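Local coordinates for protein putative phosphinothricin n-acetyltransferase (Acinetobacter baylyi, PDB 2JLM) that probably transfers the acetyl group of acetyl-CoA to the amino group of L-methionine sulfone and L-methionine sulfoximine, as a member of the GNAT acetyltransferase family, at residues Q154-K159 with L164-Y169; G129-D132 with S138-L141. One frame throughout, in Å; residues are numbered along the deposited sequence.

Contact 1: Q154-K159 with L164-Y169; sequences QQAGFK and LDAAFY
Gly157 and Leu164 pair across the C-terminal beta hairpin, strand 148-159, the outermost strand on this side of the sheet within the chain, against strand 162-172; beyond it, Phe158 makes backbone hydrogen bonds to the second subunit. Their antiparallel hydrogen-bonded pair is closed by Gly157 N to Leu164 O at 3.0 Å and Leu164 N to Gly157 O at 2.7 Å. Ahead of the pair the chain turns a corner at Gln154 and Gln155, and there Asp165 OD2 accepts a bond from the backbone N of Gln155 at 2.7 Å, on the anti side of the carboxylate and 24° out of its plane, which holds the turn against the neighbouring strand. The side chain of Gln155 runs alongside that of Asp165, but its OE1 goes to His125 of the second subunit. Leu164 bends CG back beside its own N (chi1 -52°), bringing CD1 to 3.7 Å from CB of Lys159. From there the extended lysine leads away, its NZ held by the carbonyls of Ile32, Ser35 and Leu38, at and just after the end of helix 17-34. Ala156 CB meets Ala166 CB at 4.2 Å. Two residues of one strand, Ala156 and Gly157, thus stand opposite the single Leu164 of the other, a classic bulge in an antiparallel hairpin.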
# COMPACT_ATOMS: atom_id res chain seq x y z
N GLN D 154 12.69 11.47 35.49
CA GLN D 154 13.97 11.98 35.96
C GLN D 154 15.00 10.86 36.03
O GLN D 154 14.70 9.76 36.48
CB GLN D 154 13.80 12.66 37.32
CG GLN D 154 12.52 13.47 37.40
CD GLN D 154 12.40 14.29 38.67
OE1 GLN D 154 13.39 14.55 39.35
NE2 GLN D 154 11.19 14.72 38.99
N GLN D 155 16.20 11.16 35.55
CA GLN D 155 17.34 10.25 35.62
C GLN D 155 17.05 8.91 34.98
O GLN D 155 17.63 7.89 35.37
CB GLN D 155 17.78 10.07 37.08
CG GLN D 155 18.02 11.39 37.80
CD GLN D 155 18.92 11.26 39.03
OE1 GLN D 155 19.12 10.17 39.56
NE2 GLN D 155 19.47 12.38 39.48
N ALA D 156 16.16 8.91 34.00
CA ALA D 156 15.83 7.71 33.25
C ALA D 156 16.99 7.22 32.40
O ALA D 156 17.13 6.02 32.15
CB ALA D 156 14.62 7.95 32.38
N GLY D 157 17.82 8.15 31.93
CA GLY D 157 18.93 7.77 31.06
C GLY D 157 20.31 7.92 31.68
O GLY D 157 20.51 8.66 32.64
N PHE D 158 21.29 7.22 31.13
CA PHE D 158 22.65 7.42 31.58
C PHE D 158 23.58 7.48 30.36
O PHE D 158 23.63 6.54 29.56
CB PHE D 158 23.08 6.32 32.56
CG PHE D 158 24.46 6.55 33.15
CD1 PHE D 158 24.65 7.45 34.18
CD2 PHE D 158 25.56 5.87 32.64
CE1 PHE D 158 25.92 7.67 34.71
CE2 PHE D 158 26.83 6.08 33.17
CZ PHE D 158 27.01 6.98 34.20
N LYS D 159 24.28 8.60 30.21
CA LYS D 159 25.22 8.78 29.11
C LYS D 159 26.27 9.84 29.47
O LYS D 159 25.99 10.81 30.19
CB LYS D 159 24.50 9.17 27.83
CG LYS D 159 25.31 8.92 26.56
CD LYS D 159 24.54 9.34 25.31
CE LYS D 159 25.25 8.91 24.03
NZ LYS D 159 24.48 9.27 22.80
N LEU D 164 20.42 11.38 32.94
CA LEU D 164 19.67 12.28 32.07
C LEU D 164 18.19 12.16 32.36
O LEU D 164 17.70 11.08 32.69
CB LEU D 164 19.91 11.93 30.61
CG LEU D 164 21.38 11.82 30.22
CD1 LEU D 164 21.51 11.19 28.83
CD2 LEU D 164 22.04 13.20 30.29
N ASP D 165 17.48 13.27 32.21
CA ASP D 165 16.05 13.30 32.36
C ASP D 165 15.44 13.15 30.97
O ASP D 165 15.87 13.82 30.03
CB ASP D 165 15.62 14.63 32.99
CG ASP D 165 16.13 14.79 34.41
OD1 ASP D 165 16.07 15.92 34.95
OD2 ASP D 165 16.59 13.78 34.99
N ALA D 166 14.47 12.26 30.83
CA ALA D 166 13.79 12.06 29.56
C ALA D 166 12.43 12.76 29.59
O ALA D 166 11.51 12.30 30.27
CB ALA D 166 13.61 10.58 29.29
N ALA D 167 12.31 13.87 28.88
CA ALA D 167 11.05 14.60 28.85
C ALA D 167 10.19 14.05 27.73
O ALA D 167 10.70 13.70 26.67
CB ALA D 167 11.29 16.08 28.66
N PHE D 168 8.88 13.97 27.97
CA PHE D 168 7.96 13.50 26.95
C PHE D 168 7.07 14.61 26.48
O PHE D 168 6.44 15.31 27.27
CB PHE D 168 7.14 12.31 27.44
CG PHE D 168 7.96 11.07 27.65
CD1 PHE D 168 8.62 10.86 28.85
CD2 PHE D 168 8.10 10.15 26.63
CE1 PHE D 168 9.39 9.73 29.03
CE2 PHE D 168 8.88 9.01 26.81
CZ PHE D 168 9.52 8.80 28.01
N TYR D 169 7.03 14.79 25.17
CA TYR D 169 6.13 15.75 24.56
C TYR D 169 5.19 15.02 23.60
O TYR D 169 5.60 14.09 22.89
CB TYR D 169 6.93 16.87 23.87
CG TYR D 169 7.56 17.82 24.87
CD1 TYR D 169 8.72 17.49 25.54
CD2 TYR D 169 6.95 19.04 25.19
CE1 TYR D 169 9.29 18.34 26.49
CE2 TYR D 169 7.51 19.90 26.13
CZ TYR D 169 8.68 19.54 26.77
OH TYR D 169 9.23 20.38 27.71

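Contact 2: G129-D132 with S138-L141; sequences GCID and SIQL
Segment 129-132 of strand 126-132 passes beside residues 138-141 of helix 136-144, and the backbones come nearest at Ile131 and Ile139, whose CA atoms are 7.2 Å apart. That spacing leaves the contact to side chains, with Ile131 as its centre. Its CB points at the helix, and with CG1 folded beside the backbone N (chi1 -55°) and CG2 anti to it, both branches reach Ser138. CD1 stops 3.8 Å from Ser138 OG, while CG2 lies 4.0 Å from Ser138 CB. The serine's hydroxyl is itself anti to its backbone N (chi1 178°), which swings OG toward the isoleucine, so that a polar atom here rests against methyl groups in a van der Waals contact. Strand, short loop and helix follow one another in the chain as in the GNAT fold, where a helix packs on the central sheet just after a strand that lies parallel to its neighbour; here that neighbour is strand 91-98. Ile139 adds the second apolar touch: its CG1 lies 4.1 Å from CG2 of Ile131. Beyond that branch, Ile139 CD1 makes a loose approach of 4.4 Å to Asp132 O. The carboxylate of Asp132 is engaged elsewhere: OD1 bonds to the backbone N of Thr134, tying the strand's end to the loop that leads into helix 136-144, and OD2 bonds to the hydroxyl of Thr36, in the loop after helix 17-34.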
# COMPACT_ATOMS: atom_id res chain seq x y z
N GLY D 129 7.19 12.70 21.26
CA GLY D 129 8.62 12.92 21.19
C GLY D 129 9.29 12.75 22.54
O GLY D 129 8.82 13.25 23.56
N CYS D 130 10.41 12.04 22.56
CA CYS D 130 11.16 11.86 23.79
C CYS D 130 12.48 12.64 23.72
O CYS D 130 13.35 12.32 22.92
CB CYS D 130 11.42 10.37 24.03
SG CYS D 130 12.27 10.04 25.57
N ILE D 131 12.60 13.66 24.57
CA ILE D 131 13.69 14.66 24.48
C ILE D 131 14.44 14.78 25.81
O ILE D 131 13.82 14.82 26.88
CB ILE D 131 13.09 16.03 24.16
CG1 ILE D 131 12.22 15.96 22.90
CG2 ILE D 131 14.17 17.09 24.03
CD1 ILE D 131 11.20 17.07 22.78
N ASP D 132 15.76 14.85 25.75
CA ASP D 132 16.55 15.21 26.94
C ASP D 132 15.97 16.51 27.50
O ASP D 132 15.79 17.48 26.78
CB ASP D 132 18.02 15.36 26.54
CG ASP D 132 18.88 16.00 27.63
OD1 ASP D 132 18.33 16.49 28.64
OD2 ASP D 132 20.12 16.01 27.46
N SER D 138 15.18 21.85 21.17
CA SER D 138 14.26 20.83 20.67
C SER D 138 12.89 20.96 21.33
O SER D 138 11.85 20.87 20.68
CB SER D 138 14.84 19.43 20.89
OG SER D 138 13.90 18.46 20.44
N ILE D 139 12.88 21.20 22.64
CA ILE D 139 11.63 21.47 23.33
C ILE D 139 10.87 22.65 22.76
O ILE D 139 9.67 22.57 22.49
CB ILE D 139 11.89 21.76 24.80
CG1 ILE D 139 12.60 20.56 25.43
CG2 ILE D 139 10.57 22.11 25.50
CD1 ILE D 139 12.84 20.71 26.92
N GLN D 140 11.57 23.77 22.58
CA GLN D 140 10.96 24.97 22.02
C GLN D 140 10.38 24.67 20.65
O GLN D 140 9.28 25.11 20.32
CB GLN D 140 11.99 26.11 21.95
CG GLN D 140 11.57 27.34 21.17
CD GLN D 140 11.90 27.23 19.69
N LEU D 141 11.11 23.89 19.85
CA LEU D 141 10.62 23.51 18.53
C LEU D 141 9.32 22.71 18.65
O LEU D 141 8.37 22.95 17.92
CB LEU D 141 11.68 22.67 17.81
CG LEU D 141 11.16 21.90 16.59
CD1 LEU D 141 11.35 22.73 15.34
CD2 LEU D 141 11.86 20.57 16.46

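Strands 162-172 and 126-132 are neighbours in the sheet, so contact 1 and contact 2 meet along their shared border, with centres about 11 Å apart. Two probable backbone hydrogen bonds stitch it: Tyr169 O to Gly129 N and Ala167 N to Ile131 O, each 2.7 Å. Tyr169 also bridges the side chains, its CD1 lying 3.7 Å from Ile131 CD1 while its ring packs on Ile139 of the helix. Along the chain contact 2 closes before contact 1 opens. Their surroundings differ: the hairpin meets the second subunit through several residues, whereas contact 2 touches it through Cys130 and has a bound acetate, probably from the crystallisation liquor, about 4 Å from the side chain of Ile131.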